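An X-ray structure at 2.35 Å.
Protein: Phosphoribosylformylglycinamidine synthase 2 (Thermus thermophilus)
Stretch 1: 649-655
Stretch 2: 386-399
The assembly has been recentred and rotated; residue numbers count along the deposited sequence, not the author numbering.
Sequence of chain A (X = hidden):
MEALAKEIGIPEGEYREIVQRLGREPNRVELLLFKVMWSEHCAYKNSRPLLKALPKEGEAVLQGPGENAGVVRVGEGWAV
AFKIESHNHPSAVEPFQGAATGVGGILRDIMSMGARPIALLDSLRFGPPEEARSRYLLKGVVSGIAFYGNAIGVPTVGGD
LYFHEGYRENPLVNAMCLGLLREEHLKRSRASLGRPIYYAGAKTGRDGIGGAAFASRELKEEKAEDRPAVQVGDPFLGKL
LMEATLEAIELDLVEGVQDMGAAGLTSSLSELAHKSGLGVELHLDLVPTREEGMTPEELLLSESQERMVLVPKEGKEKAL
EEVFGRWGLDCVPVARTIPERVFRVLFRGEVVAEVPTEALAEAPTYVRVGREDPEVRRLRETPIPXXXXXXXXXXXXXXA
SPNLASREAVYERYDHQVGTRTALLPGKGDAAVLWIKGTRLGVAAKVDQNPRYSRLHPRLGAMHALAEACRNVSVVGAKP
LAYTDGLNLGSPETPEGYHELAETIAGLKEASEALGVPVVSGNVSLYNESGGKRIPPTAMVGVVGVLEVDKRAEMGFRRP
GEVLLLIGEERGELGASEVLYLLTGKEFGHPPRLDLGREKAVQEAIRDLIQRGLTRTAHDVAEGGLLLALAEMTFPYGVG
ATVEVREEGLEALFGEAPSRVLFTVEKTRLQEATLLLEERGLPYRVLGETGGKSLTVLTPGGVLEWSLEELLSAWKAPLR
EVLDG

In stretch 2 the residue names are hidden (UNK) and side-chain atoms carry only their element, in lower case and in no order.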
# COMPACT_ATOMS: atom_id res chain seq x y z
N GLY A 649 -17.72 7.65 30.59
CA GLY A 649 -17.48 8.81 29.77
C GLY A 649 -17.03 8.33 28.41
O GLY A 649 -16.41 7.28 28.27
N LEU A 650 -17.34 9.12 27.39
CA LEU A 650 -16.99 8.78 26.03
C LEU A 650 -15.50 8.51 25.85
O LEU A 650 -15.12 7.57 25.16
CB LEU A 650 -17.43 9.90 25.08
CG LEU A 650 -18.92 10.26 25.16
CD1 LEU A 650 -19.22 11.38 24.18
CD2 LEU A 650 -19.76 9.04 24.85
N GLU A 651 -14.66 9.31 26.48
CA GLU A 651 -13.22 9.12 26.35
C GLU A 651 -12.77 7.70 26.67
O GLU A 651 -11.91 7.15 26.00
CB GLU A 651 -12.47 10.11 27.25
CG GLU A 651 -12.65 11.56 26.88
CD GLU A 651 -11.90 12.49 27.82
OE1 GLU A 651 -12.12 12.37 29.04
OE2 GLU A 651 -11.10 13.33 27.34
N ALA A 652 -13.36 7.09 27.68
CA ALA A 652 -12.96 5.74 28.05
C ALA A 652 -13.60 4.65 27.21
O ALA A 652 -12.97 3.67 26.88
CB ALA A 652 -13.26 5.49 29.53
N LEU A 653 -14.86 4.83 26.83
CA LEU A 653 -15.53 3.81 26.06
C LEU A 653 -15.28 3.88 24.55
O LEU A 653 -15.21 2.84 23.88
CB LEU A 653 -17.03 3.85 26.36
CG LEU A 653 -17.40 3.78 27.86
CD1 LEU A 653 -18.90 3.97 28.04
CD2 LEU A 653 -16.97 2.44 28.44
N PHE A 654 -15.10 5.09 24.03
CA PHE A 654 -14.91 5.28 22.59
C PHE A 654 -13.73 6.14 22.17
O PHE A 654 -13.45 6.24 20.98
CB PHE A 654 -16.18 5.90 22.01
CG PHE A 654 -17.43 5.22 22.47
CD1 PHE A 654 -17.80 4.00 21.93
CD2 PHE A 654 -18.24 5.81 23.43
CE1 PHE A 654 -18.97 3.37 22.35
CE2 PHE A 654 -19.41 5.19 23.86
CZ PHE A 654 -19.78 3.97 23.31
N GLY A 655 -13.07 6.77 23.14
CA GLY A 655 -11.92 7.61 22.83
C GLY A 655 -10.83 6.80 22.17
O GLY A 655 -10.73 5.59 22.40
N UNK A 386 -17.57 19.70 25.82
CA UNK A 386 -18.09 18.64 26.68
C UNK A 386 -19.18 17.91 25.90
O UNK A 386 -20.09 18.55 25.36
c UNK A 386 -18.65 19.41 27.88
c UNK A 386 -17.64 21.01 26.49
c UNK A 386 -17.74 20.61 27.95
N UNK A 387 -19.08 16.59 25.81
CA UNK A 387 -20.07 15.82 25.07
C UNK A 387 -20.72 14.77 25.94
O UNK A 387 -20.13 14.28 26.90
c UNK A 387 -17.99 15.21 21.84
c UNK A 387 -19.41 15.14 23.87
c UNK A 387 -18.75 16.05 22.84
c UNK A 387 -19.81 16.90 22.15
N UNK A 388 -21.95 14.42 25.59
CA UNK A 388 -22.70 13.41 26.31
C UNK A 388 -23.61 12.65 25.36
O UNK A 388 -24.24 13.24 24.48
c UNK A 388 -22.77 14.26 28.72
c UNK A 388 -23.54 14.05 27.43
o UNK A 388 -24.76 15.33 29.47
o UNK A 388 -23.20 14.90 30.98
c UNK A 388 -23.64 14.87 29.80
N UNK A 389 -23.70 11.34 25.56
CA UNK A 389 -24.53 10.52 24.71
C UNK A 389 -24.76 9.17 25.35
O UNK A 389 -23.99 8.76 26.22
c UNK A 389 -23.88 10.34 23.34
N UNK A 390 -25.81 8.49 24.94
CA UNK A 390 -26.11 7.18 25.49
C UNK A 390 -25.17 6.14 24.86
O UNK A 390 -25.29 5.82 23.69
c UNK A 390 -27.57 6.81 25.21
o UNK A 390 -28.88 4.83 25.04
c UNK A 390 -27.89 5.38 25.57
o UNK A 390 -27.17 4.80 26.41
N UNK A 391 -24.22 5.62 25.65
CA UNK A 391 -23.28 4.62 25.12
C UNK A 391 -23.97 3.36 24.58
O UNK A 391 -23.41 2.66 23.74
c UNK A 391 -23.16 4.70 27.50
c UNK A 391 -23.92 5.93 27.06
c UNK A 391 -22.33 4.36 26.29
N UNK A 392 -25.18 3.07 25.05
CA UNK A 392 -25.90 1.90 24.57
C UNK A 392 -26.10 2.07 23.07
O UNK A 392 -25.97 1.13 22.30
n UNK A 392 -26.43 -0.89 27.62
c UNK A 392 -27.28 1.79 25.22
c UNK A 392 -26.93 -0.36 26.52
o UNK A 392 -27.10 -1.01 25.49
c UNK A 392 -27.32 1.11 26.58
N UNK A 393 -26.40 3.30 22.67
CA UNK A 393 -26.65 3.59 21.27
C UNK A 393 -25.43 4.05 20.47
O UNK A 393 -25.37 3.85 19.26
c UNK A 393 -28.87 4.15 20.17
o UNK A 393 -28.55 6.20 19.02
o UNK A 393 -29.33 4.49 17.86
c UNK A 393 -28.91 5.00 18.93
c UNK A 393 -27.79 4.60 21.15
N UNK A 394 -24.46 4.67 21.14
CA UNK A 394 -23.26 5.11 20.44
C UNK A 394 -22.49 3.94 19.82
O UNK A 394 -22.01 4.04 18.70
c UNK A 394 -22.91 7.31 21.57
c UNK A 394 -22.33 5.91 21.37
c UNK A 394 -20.93 6.01 20.77
N UNK A 395 -22.38 2.83 20.55
CA UNK A 395 -21.66 1.68 20.03
C UNK A 395 -22.37 1.12 18.80
O UNK A 395 -21.72 0.76 17.82
c UNK A 395 -21.53 0.58 21.10
c UNK A 395 -20.98 -0.76 20.61
c UNK A 395 -20.95 -1.75 21.77
c UNK A 395 -19.58 -0.58 20.03
N UNK A 396 -23.70 1.06 18.85
CA UNK A 396 -24.47 0.56 17.71
C UNK A 396 -24.34 1.52 16.53
O UNK A 396 -24.25 1.08 15.38
n UNK A 396 -28.60 -0.10 19.62
n UNK A 396 -28.50 -0.99 21.74
c UNK A 396 -26.26 -0.75 19.05
c UNK A 396 -25.96 0.39 18.07
c UNK A 396 -27.75 -1.13 19.03
n UNK A 396 -29.70 0.92 21.36
c UNK A 396 -28.94 -0.06 20.91
N UNK A 397 -24.30 2.82 16.81
CA UNK A 397 -24.18 3.80 15.74
C UNK A 397 -22.80 3.78 15.09
O UNK A 397 -22.66 4.01 13.89
n UNK A 397 -25.97 7.91 16.66
n UNK A 397 -26.11 9.23 18.55
c UNK A 397 -26.26 6.66 17.38
n UNK A 397 -25.65 10.19 16.51
c UNK A 397 -26.00 5.40 16.57
c UNK A 397 -25.91 9.11 17.24
c UNK A 397 -24.51 5.21 16.26
N UNK A 398 -21.77 3.48 15.89
CA UNK A 398 -20.40 3.41 15.38
C UNK A 398 -20.21 2.17 14.52
O UNK A 398 -19.56 2.23 13.47
c UNK A 398 -18.19 4.53 18.40
c UNK A 398 -18.39 5.65 16.16
c UNK A 398 -19.07 4.74 17.18
c UNK A 398 -19.39 3.39 16.54
N UNK A 399 -20.77 1.05 14.97
CA UNK A 399 -20.66 -0.20 14.24
C UNK A 399 -21.34 -0.04 12.89
O UNK A 399 -20.89 -0.59 11.90
c UNK A 399 -19.31 -2.70 15.72
c UNK A 399 -21.30 -1.34 15.03
c UNK A 399 -20.51 -1.90 16.22
c UNK A 399 -21.40 -2.79 17.05

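Position 386 has three side-chain carbons closing a ring onto the backbone N, and nothing of stretch 1 within reach: Pro386. Position 387 carries four carbons forked at the second, and its CB lies 3.8 Å from Leu650 CD1; a CB followed by a fork is Leu387, packing leucine on leucine. At 388 three carbons end in two oxygens, the CB points away from stretch 1, and the backbone N sits 4.3 Å from Leu650 CD1; this is Glu388, whose charge stays in solvent. Position 389 has a single carbon directed sideways, and its backbone O is 4.5 Å from Leu650 CD2, so Ala389.

At 390 there are two carbons, the second bearing two oxygens, and the CB points away from stretch 1: Asp390. It works as an N-cap: its OD1 accepts from the backbone N of residue 392 at 3.0 Å, satisfying an amide in the first turn. At 391 three carbons again close onto N, and the CB meets Leu653 CD1 and Phe654 CE2, each at 3.9 Å, giving Pro391, well suited to a first turn, where no helical carbonyl waits for its missing NH.

Position 392 has three carbons, the last with one oxygen and one nitrogen: Gln392, whose CB points away from stretch 1. At 393 three carbons carry two oxygens, and the CB again points away, hence Glu393. At 394 one carbon bears two more, and one of these lies over a face of the Phe654 ring: the beta-branched Val394. Its chi1 is t, and CG1 sits 3.5 Å from the centroid of the Phe654 ring, a CH-pi contact.

Position 395 has four carbons forked at the second; its CB points sideways yet comes within 4.0 Å of Phe654 CE1, and the residue is Leu395. Position 396 has three carbons, a nitrogen, then a carbon with two nitrogens, with no touch on stretch 1: Arg396. The same chain at 397, equally clear of stretch 1, is Arg397. At 398 the forked four-carbon pattern returns, and a terminal carbon lies 3.6 Å from Phe654 CD1: Leu398. The same pattern at 399 is Leu399, buried but not in contact with stretch 1.

The contact needs no hydrogen bond across it. Phe654, the first residue to leave helical angles, has its CB directed toward stretch 2, and its ring lies against the other helix, where positions 391, 394, 395 and 398 recur at spacings of three and four and gather around it. Leu650, one turn earlier, covers the segment before that helix, and Leu653 adds a smaller patch on Pro391. The rule is periodic: apolar groups line the shared side, while the CB atoms of Gln392 and Glu393 point away.

Stretch 2, residues 386-399: PLEADPQEVLRRLL
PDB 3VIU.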